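Local structure of peptidoglycan glycosyltransferase (Atopobium parvulum, 4OVD) at residues Arg152-Gly157 / Gln162-Val167; Met251-Arg256 / Gln420-Tyr425; Lys367-Gly372 / Asp398-Pro403. The protein belongs to the penicillin-binding proteins and combines a penicillin-binding-protein dimerisation region with a transpeptidase-family domain. One frame throughout, in Å; residues are numbered along the deposited sequence.

Contact 1: Arg152-Gly157 / Gln162-Val167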
loop_
_atom_site.group_PDB
_atom_site.type_symbol
_atom_site.label_atom_id
_atom_site.label_comp_id
_atom_site.label_asym_id
_atom_site.label_seq_id
_atom_site.Cartn_x
_atom_site.Cartn_y
_atom_site.Cartn_z
ATOM N N ARG A 152 16.905 23.900 3.998
ATOM C CA ARG A 152 17.183 22.534 3.703
ATOM C C ARG A 152 17.757 22.429 2.329
ATOM O O ARG A 152 17.374 23.159 1.421
ATOM C CB ARG A 152 15.915 21.683 3.610
ATOM C CG ARG A 152 15.315 21.258 4.899
ATOM C CD ARG A 152 16.260 20.391 5.670
ATOM N NE ARG A 152 15.504 19.438 6.431
ATOM C CZ ARG A 152 15.974 18.750 7.447
ATOM N NH1 ARG A 152 15.170 17.897 8.054
ATOM N NH2 ARG A 152 17.214 18.960 7.903
ATOM N N VAL A 153 18.617 21.448 2.183
ATOM C CA VAL A 153 19.207 21.128 0.935
ATOM C C VAL A 153 18.897 19.640 0.771
ATOM O O VAL A 153 19.031 18.871 1.757
ATOM C CB VAL A 153 20.731 21.296 0.958
ATOM C CG1 VAL A 153 21.290 20.977 -0.418
ATOM C CG2 VAL A 153 21.125 22.709 1.370
ATOM N N TYR A 154 18.418 19.310 -0.420
ATOM C CA TYR A 154 18.042 17.971 -0.827
ATOM C C TYR A 154 18.987 17.568 -1.907
ATOM O O TYR A 154 18.865 17.966 -3.047
ATOM C CB TYR A 154 16.630 17.938 -1.361
ATOM C CG TYR A 154 15.636 18.417 -0.383
ATOM C CD1 TYR A 154 15.199 17.606 0.622
ATOM C CD2 TYR A 154 15.143 19.680 -0.459
ATOM C CE1 TYR A 154 14.298 18.052 1.534
ATOM C CE2 TYR A 154 14.239 20.128 0.439
ATOM C CZ TYR A 154 13.826 19.301 1.428
ATOM O OH TYR A 154 12.930 19.740 2.326
ATOM N N PRO A 155 20.015 16.739 -1.443
ATOM C CA PRO A 155 21.024 16.430 -2.449
ATOM C C PRO A 155 20.606 15.622 -3.648
ATOM O O PRO A 155 21.316 15.683 -4.637
ATOM C CB PRO A 155 22.029 15.589 -1.684
ATOM C CG PRO A 155 21.954 16.082 -0.322
ATOM C CD PRO A 155 20.514 16.113 -0.124
ATOM N N TYR A 156 19.542 14.840 -3.573
ATOM C CA TYR A 156 19.206 13.992 -4.690
ATOM C C TYR A 156 18.163 14.654 -5.496
ATOM O O TYR A 156 17.559 14.064 -6.344
ATOM C CB TYR A 156 18.729 12.645 -4.234
ATOM C CG TYR A 156 19.804 11.822 -3.612
ATOM C CD1 TYR A 156 20.568 10.961 -4.361
ATOM C CD2 TYR A 156 20.054 11.902 -2.280
ATOM C CE1 TYR A 156 21.555 10.212 -3.786
ATOM C CE2 TYR A 156 21.030 11.154 -1.699
ATOM C CZ TYR A 156 21.783 10.318 -2.461
ATOM O OH TYR A 156 22.752 9.585 -1.857
ATOM N N GLY A 157 17.977 15.919 -5.225
ATOM C CA GLY A 157 16.996 16.739 -5.918
ATOM C C GLY A 157 15.583 16.318 -5.619
ATOM O O GLY A 157 15.230 16.169 -4.457
ATOM N N GLN A 162 8.609 13.698 -2.351
ATOM C CA GLN A 162 7.238 13.459 -2.001
ATOM C C GLN A 162 7.154 12.841 -0.595
ATOM O O GLN A 162 6.263 13.171 0.203
ATOM C CB GLN A 162 6.597 12.557 -3.034
ATOM C CG GLN A 162 5.071 12.511 -3.003
ATOM C CD GLN A 162 4.570 11.678 -4.172
ATOM O OE1 GLN A 162 4.925 10.540 -4.269
ATOM N NE2 GLN A 162 3.813 12.245 -5.065
ATOM N N ILE A 163 8.082 11.955 -0.276
ATOM C CA ILE A 163 8.121 11.299 1.040
ATOM C C ILE A 163 8.752 12.277 1.996
ATOM O O ILE A 163 8.275 12.489 3.090
ATOM C CB ILE A 163 8.988 10.014 1.002
ATOM C CG1 ILE A 163 8.467 8.988 -0.010
ATOM C CG2 ILE A 163 9.108 9.334 2.346
ATOM C CD1 ILE A 163 7.008 8.644 0.111
ATOM N N LEU A 164 9.849 12.888 1.594
ATOM C CA LEU A 164 10.526 13.824 2.484
ATOM C C LEU A 164 9.675 15.020 2.902
ATOM O O LEU A 164 9.682 15.413 4.058
ATOM C CB LEU A 164 11.818 14.351 1.846
ATOM C CG LEU A 164 12.841 13.268 1.565
ATOM C CD1 LEU A 164 13.957 13.768 0.615
ATOM C CD2 LEU A 164 13.397 12.817 2.893
ATOM N N GLY A 165 8.964 15.602 1.955
ATOM C CA GLY A 165 8.156 16.800 2.209
ATOM C C GLY A 165 9.023 18.017 2.043
ATOM O O GLY A 165 10.216 17.904 1.795
ATOM N N PHE A 166 8.461 19.204 2.173
ATOM C CA PHE A 166 9.286 20.417 2.061
ATOM C C PHE A 166 9.149 21.173 3.313
ATOM O O PHE A 166 8.241 20.914 4.131
ATOM C CB PHE A 166 8.983 21.244 0.802
ATOM C CG PHE A 166 7.717 22.046 0.873
ATOM C CD1 PHE A 166 6.496 21.457 0.692
ATOM C CD2 PHE A 166 7.774 23.426 1.077
ATOM C CE1 PHE A 166 5.328 22.220 0.781
ATOM C CE2 PHE A 166 6.625 24.190 1.142
ATOM C CZ PHE A 166 5.406 23.581 0.995
ATOM N N VAL A 167 10.082 22.080 3.497
ATOM C CA VAL A 167 10.143 22.954 4.659
ATOM C C VAL A 167 9.886 24.340 4.094
ATOM O O VAL A 167 10.458 24.710 3.062
ATOM C CB VAL A 167 11.549 22.816 5.332
ATOM C CG1 VAL A 167 11.761 23.814 6.457
ATOM C CG2 VAL A 167 11.736 21.396 5.863
#

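Contact 2: Met251-Arg256 / Gln420-Tyr425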
loop_
_atom_site.group_PDB
_atom_site.type_symbol
_atom_site.label_atom_id
_atom_site.label_comp_id
_atom_site.label_asym_id
_atom_site.label_seq_id
_atom_site.Cartn_x
_atom_site.Cartn_y
_atom_site.Cartn_z
HETATM N N MSE A 251 4.975 0.881 -4.354
HETATM C CA MSE A 251 5.625 0.771 -3.048
HETATM C C MSE A 251 6.345 -0.545 -2.915
HETATM O O MSE A 251 5.867 -1.559 -3.420
HETATM C CB MSE A 251 4.565 0.869 -1.920
HETATM C CG MSE A 251 5.092 0.283 -0.584
HETATM SE SE MSE A 251 4.018 0.722 1.027
HETATM C CE MSE A 251 3.821 2.669 0.965
ATOM N N ALA A 252 7.505 -0.541 -2.279
ATOM C CA ALA A 252 8.231 -1.761 -2.017
ATOM C C ALA A 252 8.432 -1.718 -0.507
ATOM O O ALA A 252 8.879 -0.704 -0.022
ATOM C CB ALA A 252 9.550 -1.763 -2.724
HETATM N N MSE A 253 8.187 -2.823 0.192
HETATM C CA MSE A 253 8.248 -2.863 1.629
HETATM C C MSE A 253 8.674 -4.208 2.092
HETATM O O MSE A 253 8.647 -5.148 1.366
HETATM C CB MSE A 253 6.848 -2.566 2.240
HETATM C CG MSE A 253 5.830 -3.736 2.575
HETATM SE SE MSE A 253 4.400 -2.775 3.531
HETATM C CE MSE A 253 5.114 -3.041 5.320
ATOM N N ASN A 254 9.095 -4.266 3.340
ATOM C CA ASN A 254 9.503 -5.462 3.964
ATOM C C ASN A 254 8.257 -5.904 4.728
ATOM O O ASN A 254 7.805 -5.211 5.641
ATOM C CB ASN A 254 10.669 -5.164 4.905
ATOM C CG ASN A 254 11.175 -6.377 5.588
ATOM O OD1 ASN A 254 10.427 -7.157 6.099
ATOM N ND2 ASN A 254 12.457 -6.545 5.588
ATOM N N PRO A 255 7.698 -7.069 4.362
ATOM C CA PRO A 255 6.514 -7.569 4.995
ATOM C C PRO A 255 6.736 -8.080 6.422
ATOM O O PRO A 255 5.768 -8.282 7.138
ATOM C CB PRO A 255 6.066 -8.706 4.068
ATOM C CG PRO A 255 7.293 -9.138 3.399
ATOM C CD PRO A 255 8.142 -7.923 3.252
ATOM N N ARG A 256 7.965 -8.262 6.856
ATOM C CA ARG A 256 8.189 -8.713 8.224
ATOM C C ARG A 256 8.460 -7.568 9.202
ATOM O O ARG A 256 8.054 -7.631 10.320
ATOM C CB ARG A 256 9.362 -9.652 8.313
ATOM C CG ARG A 256 9.619 -10.117 9.743
ATOM C CD ARG A 256 10.812 -11.055 9.809
ATOM N NE ARG A 256 12.065 -10.362 9.462
ATOM C CZ ARG A 256 12.825 -9.635 10.299
ATOM N NH1 ARG A 256 12.492 -9.433 11.585
ATOM N NH2 ARG A 256 13.933 -9.073 9.828
ATOM N N GLN A 420 -4.092 0.117 3.225
ATOM C CA GLN A 420 -4.788 -0.828 4.074
ATOM C C GLN A 420 -4.730 -2.238 3.486
ATOM O O GLN A 420 -4.643 -3.251 4.207
ATOM C CB GLN A 420 -6.244 -0.408 4.239
ATOM C CG GLN A 420 -6.414 0.723 5.233
ATOM C CD GLN A 420 -7.853 1.050 5.514
ATOM O OE1 GLN A 420 -8.790 0.224 5.276
ATOM N NE2 GLN A 420 -8.063 2.241 6.063
ATOM N N VAL A 421 -4.764 -2.301 2.166
ATOM C CA VAL A 421 -4.688 -3.579 1.477
ATOM C C VAL A 421 -3.300 -4.123 1.652
ATOM O O VAL A 421 -3.115 -5.309 1.962
ATOM C CB VAL A 421 -5.018 -3.454 -0.009
ATOM C CG1 VAL A 421 -4.875 -4.800 -0.682
ATOM C CG2 VAL A 421 -6.443 -2.906 -0.173
ATOM N N ILE A 422 -2.314 -3.262 1.440
ATOM C CA ILE A 422 -0.939 -3.641 1.589
ATOM C C ILE A 422 -0.718 -4.160 2.984
ATOM O O ILE A 422 -0.147 -5.222 3.181
ATOM C CB ILE A 422 -0.040 -2.427 1.288
ATOM C CG1 ILE A 422 -0.154 -2.040 -0.206
ATOM C CG2 ILE A 422 1.375 -2.713 1.661
ATOM C CD1 ILE A 422 0.567 -0.788 -0.553
ATOM N N ARG A 423 -1.229 -3.449 3.960
ATOM C CA ARG A 423 -1.033 -3.854 5.324
ATOM C C ARG A 423 -1.661 -5.238 5.548
ATOM O O ARG A 423 -1.084 -6.106 6.201
ATOM C CB ARG A 423 -1.591 -2.829 6.282
ATOM C CG ARG A 423 -1.368 -3.213 7.719
ATOM C CD ARG A 423 -2.031 -2.273 8.693
ATOM N NE ARG A 423 -1.712 -2.726 10.051
ATOM C CZ ARG A 423 -2.487 -2.533 11.108
ATOM N NH1 ARG A 423 -3.687 -1.955 10.992
ATOM N NH2 ARG A 423 -2.086 -2.978 12.286
ATOM N N ALA A 424 -2.850 -5.457 5.029
ATOM C CA ALA A 424 -3.482 -6.757 5.193
ATOM C C ALA A 424 -2.635 -7.866 4.589
ATOM O O ALA A 424 -2.444 -8.901 5.248
ATOM C CB ALA A 424 -4.861 -6.758 4.561
ATOM N N TYR A 425 -2.072 -7.637 3.378
ATOM C CA TYR A 425 -1.252 -8.649 2.737
ATOM C C TYR A 425 -0.041 -9.029 3.587
ATOM O O TYR A 425 0.413 -10.191 3.537
ATOM C CB TYR A 425 -0.805 -8.163 1.362
ATOM C CG TYR A 425 -1.817 -8.414 0.257
ATOM C CD1 TYR A 425 -3.121 -8.045 0.358
ATOM C CD2 TYR A 425 -1.424 -9.045 -0.898
ATOM C CE1 TYR A 425 -4.042 -8.231 -0.720
ATOM C CE2 TYR A 425 -2.299 -9.288 -1.937
ATOM C CZ TYR A 425 -3.605 -8.877 -1.868
ATOM O OH TYR A 425 -4.447 -9.202 -2.924
#

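Contact 3: Lys367-Gly372 / Asp398-Pro403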
loop_
_atom_site.group_PDB
_atom_site.type_symbol
_atom_site.label_atom_id
_atom_site.label_comp_id
_atom_site.label_asym_id
_atom_site.label_seq_id
_atom_site.Cartn_x
_atom_site.Cartn_y
_atom_site.Cartn_z
ATOM N N LYS A 367 -21.435 -11.863 9.670
ATOM C CA LYS A 367 -20.815 -11.685 10.978
ATOM C C LYS A 367 -19.341 -12.048 10.998
ATOM O O LYS A 367 -18.534 -11.241 11.479
ATOM C CB LYS A 367 -21.562 -12.504 12.036
ATOM C CG LYS A 367 -20.910 -12.414 13.414
ATOM C CD LYS A 367 -21.861 -12.910 14.497
ATOM C CE LYS A 367 -21.104 -13.036 15.797
ATOM N NZ LYS A 367 -22.054 -13.393 16.848
ATOM N N ARG A 368 -18.985 -13.274 10.564
ATOM C CA ARG A 368 -17.570 -13.665 10.547
ATOM C C ARG A 368 -16.825 -12.852 9.531
ATOM O O ARG A 368 -15.636 -12.564 9.722
ATOM C CB ARG A 368 -17.359 -15.182 10.320
ATOM C CG ARG A 368 -17.756 -16.013 11.530
ATOM C CD ARG A 368 -17.600 -17.515 11.335
ATOM N NE ARG A 368 -18.479 -18.013 10.279
ATOM C CZ ARG A 368 -18.967 -19.244 10.266
ATOM N NH1 ARG A 368 -18.700 -20.051 11.286
ATOM N NH2 ARG A 368 -19.760 -19.649 9.251
ATOM N N PHE A 369 -17.517 -12.443 8.463
ATOM C CA PHE A 369 -16.862 -11.625 7.457
ATOM C C PHE A 369 -16.504 -10.287 8.048
ATOM O O PHE A 369 -15.363 -9.853 7.972
ATOM C CB PHE A 369 -17.753 -11.399 6.231
ATOM C CG PHE A 369 -17.096 -10.598 5.129
ATOM C CD1 PHE A 369 -16.114 -11.172 4.306
ATOM C CD2 PHE A 369 -17.469 -9.326 4.894
ATOM C CE1 PHE A 369 -15.572 -10.464 3.300
ATOM C CE2 PHE A 369 -16.928 -8.604 3.840
ATOM C CZ PHE A 369 -15.999 -9.183 3.029
ATOM N N ALA A 370 -17.493 -9.600 8.599
ATOM C CA ALA A 370 -17.245 -8.295 9.190
ATOM C C ALA A 370 -16.217 -8.389 10.333
ATOM O O ALA A 370 -15.419 -7.469 10.546
ATOM C CB ALA A 370 -18.534 -7.671 9.663
ATOM N N GLU A 371 -16.207 -9.477 11.092
ATOM C CA GLU A 371 -15.187 -9.578 12.141
ATOM C C GLU A 371 -13.811 -9.709 11.549
ATOM O O GLU A 371 -12.872 -9.107 12.043
ATOM C CB GLU A 371 -15.446 -10.738 13.105
ATOM C CG GLU A 371 -16.601 -10.407 14.049
ATOM C CD GLU A 371 -17.091 -11.609 14.828
ATOM O OE1 GLU A 371 -16.696 -12.757 14.502
ATOM O OE2 GLU A 371 -17.911 -11.391 15.738
ATOM N N GLY A 372 -13.696 -10.427 10.435
ATOM C CA GLY A 372 -12.398 -10.599 9.820
ATOM C C GLY A 372 -11.869 -9.325 9.204
ATOM O O GLY A 372 -10.681 -9.076 9.279
ATOM N N ASP A 398 -23.475 -3.863 11.761
ATOM C CA ASP A 398 -24.858 -3.419 11.984
ATOM C C ASP A 398 -25.380 -2.511 10.882
ATOM O O ASP A 398 -26.557 -2.258 10.834
ATOM C CB ASP A 398 -25.094 -2.804 13.387
ATOM C CG ASP A 398 -24.356 -1.497 13.591
ATOM O OD1 ASP A 398 -23.301 -1.309 12.958
ATOM O OD2 ASP A 398 -24.818 -0.658 14.404
ATOM N N GLN A 399 -24.520 -2.026 9.994
ATOM C CA GLN A 399 -24.986 -1.199 8.888
ATOM C C GLN A 399 -25.130 -2.044 7.604
ATOM O O GLN A 399 -25.576 -1.538 6.573
ATOM C CB GLN A 399 -23.999 -0.066 8.605
ATOM C CG GLN A 399 -23.711 0.936 9.704
ATOM C CD GLN A 399 -22.609 1.932 9.258
ATOM O OE1 GLN A 399 -21.445 1.565 9.109
ATOM N NE2 GLN A 399 -22.975 3.204 9.084
ATOM N N TYR A 400 -24.782 -3.329 7.645
ATOM C CA TYR A 400 -24.882 -4.140 6.435
ATOM C C TYR A 400 -26.319 -4.245 6.010
ATOM O O TYR A 400 -27.244 -4.286 6.809
ATOM C CB TYR A 400 -24.344 -5.581 6.615
ATOM C CG TYR A 400 -22.832 -5.804 6.528
ATOM C CD1 TYR A 400 -21.935 -4.873 7.000
ATOM C CD2 TYR A 400 -22.319 -7.042 6.121
ATOM C CE1 TYR A 400 -20.559 -5.101 6.983
ATOM C CE2 TYR A 400 -20.940 -7.270 6.072
ATOM C CZ TYR A 400 -20.061 -6.303 6.529
ATOM O OH TYR A 400 -18.707 -6.539 6.558
ATOM N N GLU A 401 -26.497 -4.313 4.720
ATOM C CA GLU A 401 -27.796 -4.502 4.200
ATOM C C GLU A 401 -27.714 -5.751 3.356
ATOM O O GLU A 401 -26.678 -6.455 3.337
ATOM C CB GLU A 401 -28.261 -3.247 3.473
ATOM C CG GLU A 401 -27.281 -2.713 2.452
ATOM C CD GLU A 401 -27.698 -1.358 1.913
ATOM O OE1 GLU A 401 -28.516 -0.673 2.590
ATOM O OE2 GLU A 401 -27.172 -0.977 0.837
ATOM N N GLY A 402 -28.788 -6.015 2.644
ATOM C CA GLY A 402 -28.893 -7.202 1.833
ATOM C C GLY A 402 -27.681 -7.639 1.067
ATOM O O GLY A 402 -27.244 -8.758 1.250
ATOM N N PRO A 403 -27.140 -6.761 0.195
ATOM C CA PRO A 403 -25.990 -7.139 -0.671
ATOM C C PRO A 403 -24.584 -6.801 -0.204
ATOM O O PRO A 403 -23.650 -7.071 -0.927
ATOM C CB PRO A 403 -26.236 -6.300 -1.953
ATOM C CG PRO A 403 -27.102 -5.143 -1.521
ATOM C CD PRO A 403 -27.730 -5.461 -0.183
#

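Contact 1: Arg152-Gly157 / Gln162-Val167
The guanidinium group of Arg152 has two kinds of partner, NE forming a salt bridge with Glu178 OE2 and NH2 donating a hydrogen bond to Gly60 O, while the aliphatic part of the side chain meets Val167. A first torsion of -79° sets CG beside the backbone N and 3.7 Å from Val167 CG2, the two side chains crossing at a slant; the bends at chi2 and chi3 belong to the chain beyond. Arginine suits this buried place because methylenes can pack on a valine while the charge reaches a carboxylate and a carbonyl.

Tyr154 makes the broader contact. Its CG sits beside the backbone N (chi1 -58°), which sends the ring across to the end of helix 161-164. There the side chains of Tyr154 and Leu164 run past each other in opposite directions, with Tyr154 CD1 4.0 Å from Leu164 CD1. Farther out, Tyr154 OH arrives 3.3 Å from Gly165 O and 3.7 Å from Phe166 CA. Gly165 turns the chain out of the helix with a positive phi of 87°, where a beta carbon would press on the preceding carbonyl oxygen, so glycine fits.

Just after the strand the chain turns back, and Gly157 N donates to Tyr154 O at 3.1 Å. Both segments lie in the dimerisation range: strand 151-153, outermost within this chain in a mixed sheet, runs into a type I beta turn from Tyr154 to Gly157, and the tyrosine that opens the turn packs on the C-terminal end of helix 161-164.

Contact 2: Met251-Arg256 / Gln420-Tyr425
The extended backbone of Met251-Met253 passes one turn of helix 418-429, and the helix lies over a face of the five-stranded antiparallel sheet in the transpeptidase domain of this penicillin-binding protein. Because strand residues alternate, Met251 and Met253 point to the helix and Ala252 does not. Ile422 faces the strand centrally: its CA is 9.2 Å from Met251 CA and also 9.2 Å from Met253 CA.

Both methionines are modelled as selenomethionine, and each gives its SE atom to a different branch of Ile422. SE of Met253 is 3.6 Å from Ile422 CG2, whereas SE of Met251 is 4.1 Å from Ile422 CD1. The isoleucine divides in this way because CG2 is anti to the backbone N while CG1 lies beside it (chi1 -67°), and an extended chi2 carries CD1 onward to the other methionine. A beta-branched side chain can thus fill two places at once, and long, flexible methionines adapt to it.

The setting is apolar: Ile422 also rests on Met526 and Tyr528 of strand 525-532, the neighbour to which Met253 and Met251 are hydrogen-bonded through their backbones. Along the helix Met251 touches Ile419 and Met253 touches Thr426.

Just beyond the strand comes Asn254, whose ND2 is hydrogen-bonded to Tyr261 OH. Its OD1 also accepts from Thr257 N. The bond that makes Asn254 the start of an Asx turn is the one from Arg256 N, 2.8 Å from Asn254 OD1 and in its carbonyl plane.

Contact 3: Lys367-Gly372 / Asp398-Pro403
A first torsion of -178° places CG of Phe369 anti to its backbone N, and Tyr400, with chi1 -81° and its CG beside the backbone N, extends its ring from the loop toward the same side of helix 366-375. The two aromatic side chains cross at about a right angle. They meet through the phenol oxygen: Tyr400 OH comes to the edge of the Phe369 ring, near its plane, 3.5 Å from CD2.

The same hydroxyl lies close to the neighbouring helix residue, with Ala370 CB 3.3 Å from Tyr400 OH. The methyl group also approaches Tyr400 CZ at 3.7 Å, from an oblique direction. Alanine suits this position because a single methyl lets the tyrosine come down close to the helix, while the larger phenylalanine turns inward onto Glu360 and Ile364 of helix 353-364. Met408 of helix 404-408 touches both rings, and Leu397 packs on Ala370.

No hydrogen bond joins the two segments, so the loop is held to the helix here by dispersion and shape. The Phe369 edge, whose C-H groups carry slight positive charge, may add a weak electrostatic attraction for the phenol oxygen.

In the fold
Contact 2 is the core contact, with its centre about 6 Å from the centre of the chain and all its touching residues buried. Contacts 1 and 3 are partly buried and lie on opposite sides of that centre, with their own centres about 44 Å apart. Contact 1 is in the dimerisation range; contacts 2 and 3 share the transpeptidase range, where contact 3 is nested in the loop that contact 2 closes. None uses a helix or strand of another. The chemistry follows the location: selenium and aliphatic groups join sheet to helix inside, whereas tyrosines reach across at both outer contacts, accompanied in contact 1 by a paired arginine.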